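Prolyl oligopeptidase (Novosphingobium capsulatum, PDB 1YR2) probably hydrolyses peptide bonds after proline, and much less readily after alanine, in oligopeptides, as a serine endopeptidase of the S9A family. Local coordinates at residues Trp246-Gly251 and Ser255-Val260; Pro259-Pro264 and Thr295-Arg300. All coordinates share one frame; numbering follows the deposited sequence.

Both contacts lie in the beta-propeller domain and share strand 258-261, an outermost strand of one four-stranded blade. Interaction 1 works within that blade: strands 244-249 and 258-261 form a hairpin joined by backbone hydrogen bonds, a buried histidine paired with a carboxylate, and an arginine gripping a glutamine nearer solvent. Interaction 2 works between blades: the chain at Phe261 turns a ring toward strand 295-302 of the next sheet and meets it through one aromatic pair. Interaction 1 is therefore extensive, polar and partly buried, interaction 2 small, aromatic, without a hydrogen bond between its segments, and near the surface. Their centres lie about 15 Å apart.

Interaction 1. Residues Trp246-Gly251 and Ser255-Val260; sequences WLHRLG and SADQPV
Leu247 and Gln258 form the hydrogen-bonded pair of an antiparallel beta hairpin, the two outer strands of one propeller blade. Leu247 N donates to Gln258 O at 2.9 Å, and Gln258 N returns a bond to Leu247 O at 3.1 Å. The tight inner part centres on buried His248. Its CG stands anti to the backbone N (chi1 177°), which turns the ring edge to Asp257, and His248 ND1 donates in the ring plane to the syn side of Asp257 OD1 at 2.6 Å and a nearly straight 169°. Histidine suits this place because both nitrogens are used: His248 NE2 is hydrogen-bonded to Asp204, while Tyr224 holds the other carboxylate oxygen, so both nitrogens of the buried imidazole and both oxygens of Asp257 have partners. On the opposite sheet face from Leu247, Pro259 lies over the Trp246 indole, its CB 4.0 Å from the centroid of the six-membered ring in a CH-pi contact; Thr244 takes the indole N-H.

The looser, wetter side belongs to Arg249 and Gln258. Arg249 NH1 and NH2 both donate hydrogen bonds to Gln258 OE1 (each 2.9 Å); OE1 lies in the guanidinium plane, while both nitrogens come from the same face of the amide, NH1 from above and NH2 at a tilt. With an alanine in place of Arg249, Gln258 OE1 would probably lose both donors and the amide be freer to turn. One water bridges Arg249 N and Asp257 OD1; a second accepts from Arg249 NH1 at 2.9 Å while donating to Ala256 O.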
ATOM      1  N   TRP A 246      -8.401 -27.565 -16.146  1.00 10.26           N
ATOM      2  CA  TRP A 246      -9.284 -28.735 -16.054  1.00 10.23           C
ATOM      3  C   TRP A 246     -10.612 -28.395 -15.389  1.00 11.07           C
ATOM      4  O   TRP A 246     -10.728 -27.371 -14.688  1.00  9.45           O
ATOM      5  CB  TRP A 246      -8.621 -29.819 -15.230  1.00 10.14           C
ATOM      6  CG  TRP A 246      -7.378 -30.360 -15.783  1.00 11.52           C
ATOM      7  CD1 TRP A 246      -6.141 -29.734 -15.873  1.00 13.78           C
ATOM      8  CD2 TRP A 246      -7.195 -31.672 -16.340  1.00 13.89           C
ATOM      9  NE1 TRP A 246      -5.227 -30.587 -16.450  1.00 13.42           N
ATOM     10  CE2 TRP A 246      -5.833 -31.785 -16.722  1.00 13.40           C
ATOM     11  CE3 TRP A 246      -8.057 -32.782 -16.546  1.00 15.38           C
ATOM     12  CZ2 TRP A 246      -5.311 -32.947 -17.307  1.00 15.57           C
ATOM     13  CZ3 TRP A 246      -7.545 -33.918 -17.116  1.00 17.15           C
ATOM     14  CH2 TRP A 246      -6.178 -34.000 -17.500  1.00 16.27           C
ATOM     15  N   LEU A 247     -11.583 -29.298 -15.573  1.00 11.03           N
ATOM     16  CA  LEU A 247     -12.926 -29.185 -15.006  1.00 11.46           C
ATOM     17  C   LEU A 247     -13.104 -30.379 -14.088  1.00 11.61           C
ATOM     18  O   LEU A 247     -12.976 -31.536 -14.504  1.00 10.33           O
ATOM     19  CB  LEU A 247     -14.012 -29.174 -16.079  1.00 11.95           C
ATOM     20  CG  LEU A 247     -15.462 -29.056 -15.619  1.00 12.67           C
ATOM     21  CD1 LEU A 247     -15.672 -27.651 -15.034  1.00 14.03           C
ATOM     22  CD2 LEU A 247     -16.420 -29.322 -16.755  1.00 15.49           C
ATOM     23  N   HIS A 248     -13.414 -30.095 -12.835  1.00 10.85           N
ATOM     24  CA  HIS A 248     -13.766 -31.137 -11.897  1.00 11.86           C
ATOM     25  C   HIS A 248     -15.279 -31.193 -11.690  1.00 12.91           C
ATOM     26  O   HIS A 248     -15.898 -30.186 -11.313  1.00 12.09           O
ATOM     27  CB  HIS A 248     -13.103 -30.917 -10.534  1.00 11.63           C
ATOM     28  CG  HIS A 248     -13.500 -31.936  -9.519  1.00 12.43           C
ATOM     29  ND1 HIS A 248     -13.201 -33.269  -9.668  1.00 12.15           N
ATOM     30  CD2 HIS A 248     -14.218 -31.833  -8.366  1.00 13.53           C
ATOM     31  CE1 HIS A 248     -13.681 -33.944  -8.633  1.00 13.80           C
ATOM     32  NE2 HIS A 248     -14.318 -33.102  -7.839  1.00 13.31           N
ATOM     33  N   ARG A 249     -15.843 -32.389 -11.830  1.00 14.36           N
ATOM     34  CA  ARG A 249     -17.267 -32.604 -11.505  1.00 17.11           C
ATOM     35  C   ARG A 249     -17.465 -33.148 -10.102  1.00 16.67           C
ATOM     36  O   ARG A 249     -16.837 -34.097  -9.690  1.00 16.09           O
ATOM     37  CB  ARG A 249     -17.929 -33.484 -12.566  1.00 17.49           C
ATOM     38  CG  ARG A 249     -18.083 -32.714 -13.909  1.00 21.33           C
ATOM     39  CD  ARG A 249     -18.798 -33.527 -14.979  1.00 27.36           C
ATOM     40  NE  ARG A 249     -18.947 -32.793 -16.233  1.00 29.47           N
ATOM     41  CZ  ARG A 249     -18.090 -32.854 -17.238  1.00 30.87           C
ATOM     42  NH1 ARG A 249     -16.987 -33.602 -17.171  1.00 32.46           N
ATOM     43  NH2 ARG A 249     -18.344 -32.163 -18.323  1.00 31.33           N
ATOM     44  N   LEU A 250     -18.313 -32.495  -9.334  1.00 17.53           N
ATOM     45  CA  LEU A 250     -18.346 -32.767  -7.914  1.00 18.90           C
ATOM     46  C   LEU A 250     -18.913 -34.169  -7.735  1.00 19.04           C
ATOM     47  O   LEU A 250     -19.792 -34.545  -8.474  1.00 18.70           O
ATOM     48  CB  LEU A 250     -19.189 -31.705  -7.195  1.00 19.70           C
ATOM     49  CG  LEU A 250     -18.528 -30.455  -6.631  1.00 20.85           C
ATOM     50  CD1 LEU A 250     -17.548 -30.845  -5.538  1.00 21.54           C
ATOM     51  CD2 LEU A 250     -17.841 -29.596  -7.711  1.00 24.84           C
ATOM     52  N   GLY A 251     -18.385 -34.929  -6.781  1.00 19.34           N
ATOM     53  CA  GLY A 251     -18.775 -36.321  -6.555  1.00 19.73           C
ATOM     54  C   GLY A 251     -18.041 -37.366  -7.378  1.00 19.65           C
ATOM     55  O   GLY A 251     -18.414 -38.540  -7.410  1.00 19.79           O
ATOM     56  N   SER A 255      -9.326 -38.104 -10.998  1.00 12.75           N
ATOM     57  CA  SER A 255      -8.952 -38.820 -12.213  1.00 13.60           C
ATOM     58  C   SER A 255     -10.045 -38.799 -13.312  1.00 13.18           C
ATOM     59  O   SER A 255      -9.753 -39.107 -14.465  1.00 13.48           O
ATOM     60  CB  SER A 255      -8.553 -40.258 -11.893  1.00 14.05           C
ATOM     61  OG  SER A 255      -9.614 -40.905 -11.245  1.00 16.00           O
ATOM     62  N   ALA A 256     -11.276 -38.434 -12.963  1.00 12.83           N
ATOM     63  CA  ALA A 256     -12.331 -38.311 -13.955  1.00 13.35           C
ATOM     64  C   ALA A 256     -12.390 -36.919 -14.595  1.00 13.90           C
ATOM     65  O   ALA A 256     -13.179 -36.684 -15.510  1.00 14.01           O
ATOM     66  CB  ALA A 256     -13.653 -38.668 -13.329  1.00 13.04           C
ATOM     67  N   ASP A 257     -11.534 -36.003 -14.134  1.00 13.39           N
ATOM     68  CA  ASP A 257     -11.600 -34.624 -14.607  1.00 13.83           C
ATOM     69  C   ASP A 257     -11.333 -34.538 -16.092  1.00 14.14           C
ATOM     70  O   ASP A 257     -10.620 -35.368 -16.672  1.00 13.67           O
ATOM     71  CB  ASP A 257     -10.588 -33.723 -13.827  1.00 13.49           C
ATOM     72  CG  ASP A 257     -11.017 -33.462 -12.382  1.00 14.39           C
ATOM     73  OD1 ASP A 257     -12.005 -34.098 -11.871  1.00 16.40           O
ATOM     74  OD2 ASP A 257     -10.396 -32.646 -11.660  1.00 11.84           O
ATOM     75  N   GLN A 258     -11.851 -33.478 -16.687  1.00 14.80           N
ATOM     76  CA  GLN A 258     -11.832 -33.251 -18.118  1.00 16.06           C
ATOM     77  C   GLN A 258     -10.855 -32.063 -18.424  1.00 15.11           C
ATOM     78  O   GLN A 258     -11.037 -31.008 -17.856  1.00 13.36           O
ATOM     79  CB  GLN A 258     -13.247 -32.848 -18.483  1.00 17.30           C
ATOM     80  CG  GLN A 258     -13.522 -32.401 -19.937  1.00 21.69           C
ATOM     81  CD  GLN A 258     -15.003 -32.085 -20.130  1.00 28.16           C
ATOM     82  OE1 GLN A 258     -15.845 -32.877 -19.711  1.00 30.62           O
ATOM     83  NE2 GLN A 258     -15.324 -30.907 -20.709  1.00 29.72           N
ATOM     84  N   PRO A 259      -9.884 -32.227 -19.312  1.00 15.56           N
ATOM     85  CA  PRO A 259      -8.994 -31.146 -19.731  1.00 15.43           C
ATOM     86  C   PRO A 259      -9.760 -30.076 -20.510  1.00 15.15           C
ATOM     87  O   PRO A 259     -10.615 -30.400 -21.321  1.00 15.50           O
ATOM     88  CB  PRO A 259      -7.974 -31.842 -20.623  1.00 16.98           C
ATOM     89  CG  PRO A 259      -8.524 -33.144 -20.955  1.00 17.44           C
ATOM     90  CD  PRO A 259      -9.610 -33.486 -20.035  1.00 17.33           C
ATOM     91  N   VAL A 260      -9.496 -28.808 -20.235  1.00 13.88           N
ATOM     92  CA  VAL A 260     -10.188 -27.699 -20.903  1.00 12.82           C
ATOM     93  C   VAL A 260      -9.270 -26.898 -21.785  1.00 13.30           C
ATOM     94  O   VAL A 260      -9.636 -26.564 -22.914  1.00 13.66           O
ATOM     95  CB  VAL A 260     -10.830 -26.767 -19.859  1.00 13.33           C
ATOM     96  CG1 VAL A 260     -11.466 -25.549 -20.536  1.00 14.68           C
ATOM     97  CG2 VAL A 260     -11.892 -27.528 -19.099  1.00 13.73           C
TER
HETATM   98  O   HOH W   1     -14.479 -34.877 -12.417  1.00 23.40           O
HETATM   99  O   HOH W   2     -15.666 -35.278 -15.170  1.00 31.40           O

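Interaction 2. Residues Pro259-Pro264 and Thr295-Arg300; sequences PVFATP and TVHVAR
Blade-to-blade packing in the beta-propeller brings Phe261, on strand 258-261 at the edge of one blade's sheet, onto His297 in the neighbouring four-stranded sheet. The strands themselves keep their distance: even the closest alpha carbons, Phe261 CA and His297 CA, are 9.2 Å apart, so two aromatic side chains span the interval. With CG anti to the backbone N (chi1 -165°), the ring of Phe261 extends from the strand so that CZ leads toward the imidazole of His297. CZ sits over the centre of the imidazole, about equally near all five of its atoms; Phe261 CZ to His297 CD2 is 3.6 Å. The ring planes stand 45° apart with centroids separated by 4.5 Å, an oblique meeting. A phenylalanine suits this place because it is long enough to cross between sheets and needs no polar partner, and a histidine offers it a flat face.

Val260 and Phe261 both face Val245 in a classic beta bulge, an irregularity that may help to set the direction in which Phe261 leaves the strand, its CB directed at the next blade. There the ring also meets His271 edge-to-face and touches Ile284 and Val309, while His297 rests on Val309 and Ala311. Side chains meeting between separate sheets, without backbone bonds joining them, are characteristic of adjacent blades in a beta-propeller.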
ATOM      1  N   PRO A 259      -9.884 -32.227 -19.312  1.00 15.56           N
ATOM      2  CA  PRO A 259      -8.994 -31.146 -19.731  1.00 15.43           C
ATOM      3  C   PRO A 259      -9.760 -30.076 -20.510  1.00 15.15           C
ATOM      4  O   PRO A 259     -10.615 -30.400 -21.321  1.00 15.50           O
ATOM      5  CB  PRO A 259      -7.974 -31.842 -20.623  1.00 16.98           C
ATOM      6  CG  PRO A 259      -8.524 -33.144 -20.955  1.00 17.44           C
ATOM      7  CD  PRO A 259      -9.610 -33.486 -20.035  1.00 17.33           C
ATOM      8  N   VAL A 260      -9.496 -28.808 -20.235  1.00 13.88           N
ATOM      9  CA  VAL A 260     -10.188 -27.699 -20.903  1.00 12.82           C
ATOM     10  C   VAL A 260      -9.270 -26.898 -21.785  1.00 13.30           C
ATOM     11  O   VAL A 260      -9.636 -26.564 -22.914  1.00 13.66           O
ATOM     12  CB  VAL A 260     -10.830 -26.767 -19.859  1.00 13.33           C
ATOM     13  CG1 VAL A 260     -11.466 -25.549 -20.536  1.00 14.68           C
ATOM     14  CG2 VAL A 260     -11.892 -27.528 -19.099  1.00 13.73           C
ATOM     15  N   PHE A 261      -8.063 -26.589 -21.293  1.00 11.77           N
ATOM     16  CA  PHE A 261      -7.140 -25.750 -22.060  1.00 12.19           C
ATOM     17  C   PHE A 261      -5.684 -25.979 -21.695  1.00 11.75           C
ATOM     18  O   PHE A 261      -5.338 -26.077 -20.512  1.00 11.10           O
ATOM     19  CB  PHE A 261      -7.441 -24.266 -21.846  1.00 12.25           C
ATOM     20  CG  PHE A 261      -6.780 -23.362 -22.853  1.00 12.13           C
ATOM     21  CD1 PHE A 261      -7.110 -23.443 -24.201  1.00 14.77           C
ATOM     22  CD2 PHE A 261      -5.795 -22.449 -22.462  1.00 13.76           C
ATOM     23  CE1 PHE A 261      -6.498 -22.667 -25.107  1.00 14.39           C
ATOM     24  CE2 PHE A 261      -5.199 -21.634 -23.400  1.00 13.27           C
ATOM     25  CZ  PHE A 261      -5.536 -21.739 -24.696  1.00 13.80           C
ATOM     26  N   ALA A 262      -4.865 -26.032 -22.737  1.00 12.03           N
ATOM     27  CA  ALA A 262      -3.422 -26.095 -22.634  1.00 12.31           C
ATOM     28  C   ALA A 262      -2.786 -25.423 -23.845  1.00 12.40           C
ATOM     29  O   ALA A 262      -3.436 -25.306 -24.890  1.00 12.10           O
ATOM     30  CB  ALA A 262      -2.963 -27.535 -22.547  1.00 13.82           C
ATOM     31  N   THR A 263      -1.516 -25.019 -23.710  1.00 11.79           N
ATOM     32  CA  THR A 263      -0.706 -24.544 -24.846  1.00 12.70           C
ATOM     33  C   THR A 263       0.555 -25.387 -24.974  1.00 13.19           C
ATOM     34  O   THR A 263       1.601 -25.015 -24.464  1.00 10.66           O
ATOM     35  CB  THR A 263      -0.299 -23.058 -24.717  1.00 13.08           C
ATOM     36  OG1 THR A 263       0.244 -22.782 -23.414  1.00 12.99           O
ATOM     37  CG2 THR A 263      -1.510 -22.167 -24.873  1.00 14.06           C
ATOM     38  N   PRO A 264       0.458 -26.499 -25.687  1.00 14.00           N
ATOM     39  CA  PRO A 264       1.565 -27.469 -25.747  1.00 14.50           C
ATOM     40  C   PRO A 264       2.831 -27.044 -26.553  1.00 14.45           C
ATOM     41  O   PRO A 264       3.818 -27.793 -26.553  1.00 16.61           O
ATOM     42  CB  PRO A 264       0.899 -28.707 -26.359  1.00 15.73           C
ATOM     43  CG  PRO A 264      -0.237 -28.203 -27.170  1.00 17.01           C
ATOM     44  CD  PRO A 264      -0.727 -26.935 -26.476  1.00 15.14           C
ATOM     45  N   THR A 295      -2.844 -12.880 -22.994  1.00 14.15           N
ATOM     46  CA  THR A 295      -3.754 -13.326 -24.003  1.00 12.13           C
ATOM     47  C   THR A 295      -5.081 -13.642 -23.368  1.00 11.72           C
ATOM     48  O   THR A 295      -5.196 -13.709 -22.149  1.00 10.68           O
ATOM     49  CB  THR A 295      -3.245 -14.592 -24.733  1.00 13.52           C
ATOM     50  OG1 THR A 295      -3.198 -15.701 -23.824  1.00 11.42           O
ATOM     51  CG2 THR A 295      -1.820 -14.404 -25.324  1.00 15.93           C
ATOM     52  N   VAL A 296      -6.087 -13.826 -24.224  1.00  9.70           N
ATOM     53  CA  VAL A 296      -7.433 -14.146 -23.772  1.00 10.92           C
ATOM     54  C   VAL A 296      -8.008 -15.166 -24.707  1.00 11.05           C
ATOM     55  O   VAL A 296      -7.995 -14.937 -25.951  1.00 12.13           O
ATOM     56  CB  VAL A 296      -8.365 -12.863 -23.730  1.00 11.93           C
ATOM     57  CG1 VAL A 296      -9.784 -13.253 -23.215  1.00 14.08           C
ATOM     58  CG2 VAL A 296      -7.779 -11.782 -22.837  1.00 12.44           C
ATOM     59  N   HIS A 297      -8.465 -16.296 -24.152  1.00 10.73           N
ATOM     60  CA  HIS A 297      -9.262 -17.268 -24.862  1.00 11.30           C
ATOM     61  C   HIS A 297     -10.656 -17.378 -24.223  1.00 11.86           C
ATOM     62  O   HIS A 297     -10.804 -17.142 -23.008  1.00 10.56           O
ATOM     63  CB  HIS A 297      -8.607 -18.644 -24.854  1.00 10.51           C
ATOM     64  CG  HIS A 297      -7.352 -18.724 -25.660  1.00 11.55           C
ATOM     65  ND1 HIS A 297      -6.178 -18.126 -25.275  1.00 14.56           N
ATOM     66  CD2 HIS A 297      -7.104 -19.308 -26.863  1.00 15.98           C
ATOM     67  CE1 HIS A 297      -5.250 -18.359 -26.195  1.00 14.02           C
ATOM     68  NE2 HIS A 297      -5.788 -19.064 -27.175  1.00 12.86           N
ATOM     69  N   VAL A 298     -11.675 -17.681 -25.030  1.00 11.46           N
ATOM     70  CA  VAL A 298     -13.049 -17.776 -24.513  1.00 12.47           C
ATOM     71  C   VAL A 298     -13.715 -19.064 -24.990  1.00 13.56           C
ATOM     72  O   VAL A 298     -13.329 -19.624 -26.002  1.00 14.09           O
ATOM     73  CB  VAL A 298     -13.928 -16.565 -24.901  1.00 13.01           C
ATOM     74  CG1 VAL A 298     -13.326 -15.303 -24.313  1.00 13.96           C
ATOM     75  CG2 VAL A 298     -14.116 -16.457 -26.400  1.00 15.46           C
ATOM     76  N   ALA A 299     -14.693 -19.536 -24.230  1.00 12.14           N
ATOM     77  CA  ALA A 299     -15.474 -20.684 -24.625  1.00 12.08           C
ATOM     78  C   ALA A 299     -16.870 -20.470 -24.171  1.00 11.61           C
ATOM     79  O   ALA A 299     -17.131 -20.166 -23.016  1.00  9.48           O
ATOM     80  CB  ALA A 299     -14.940 -21.948 -24.034  1.00 12.45           C
ATOM     81  N   ARG A 300     -17.788 -20.673 -25.091  1.00 11.26           N
ATOM     82  CA  ARG A 300     -19.217 -20.620 -24.801  1.00 12.99           C
ATOM     83  C   ARG A 300     -19.709 -21.828 -23.969  1.00 13.35           C
ATOM     84  O   ARG A 300     -19.434 -22.994 -24.284  1.00 14.87           O
ATOM     85  CB  ARG A 300     -19.980 -20.536 -26.135  1.00 12.51           C
ATOM     86  CG  ARG A 300     -21.464 -20.426 -26.014  1.00 14.47           C
ATOM     87  CD  ARG A 300     -22.163 -20.441 -27.395  1.00 16.76           C
ATOM     88  NE  ARG A 300     -21.742 -19.299 -28.208  1.00 17.49           N
ATOM     89  CZ  ARG A 300     -22.402 -18.151 -28.353  1.00 22.40           C
ATOM     90  NH1 ARG A 300     -23.583 -17.942 -27.773  1.00 27.86           N
ATOM     91  NH2 ARG A 300     -21.883 -17.201 -29.119  1.00 22.50           N
TER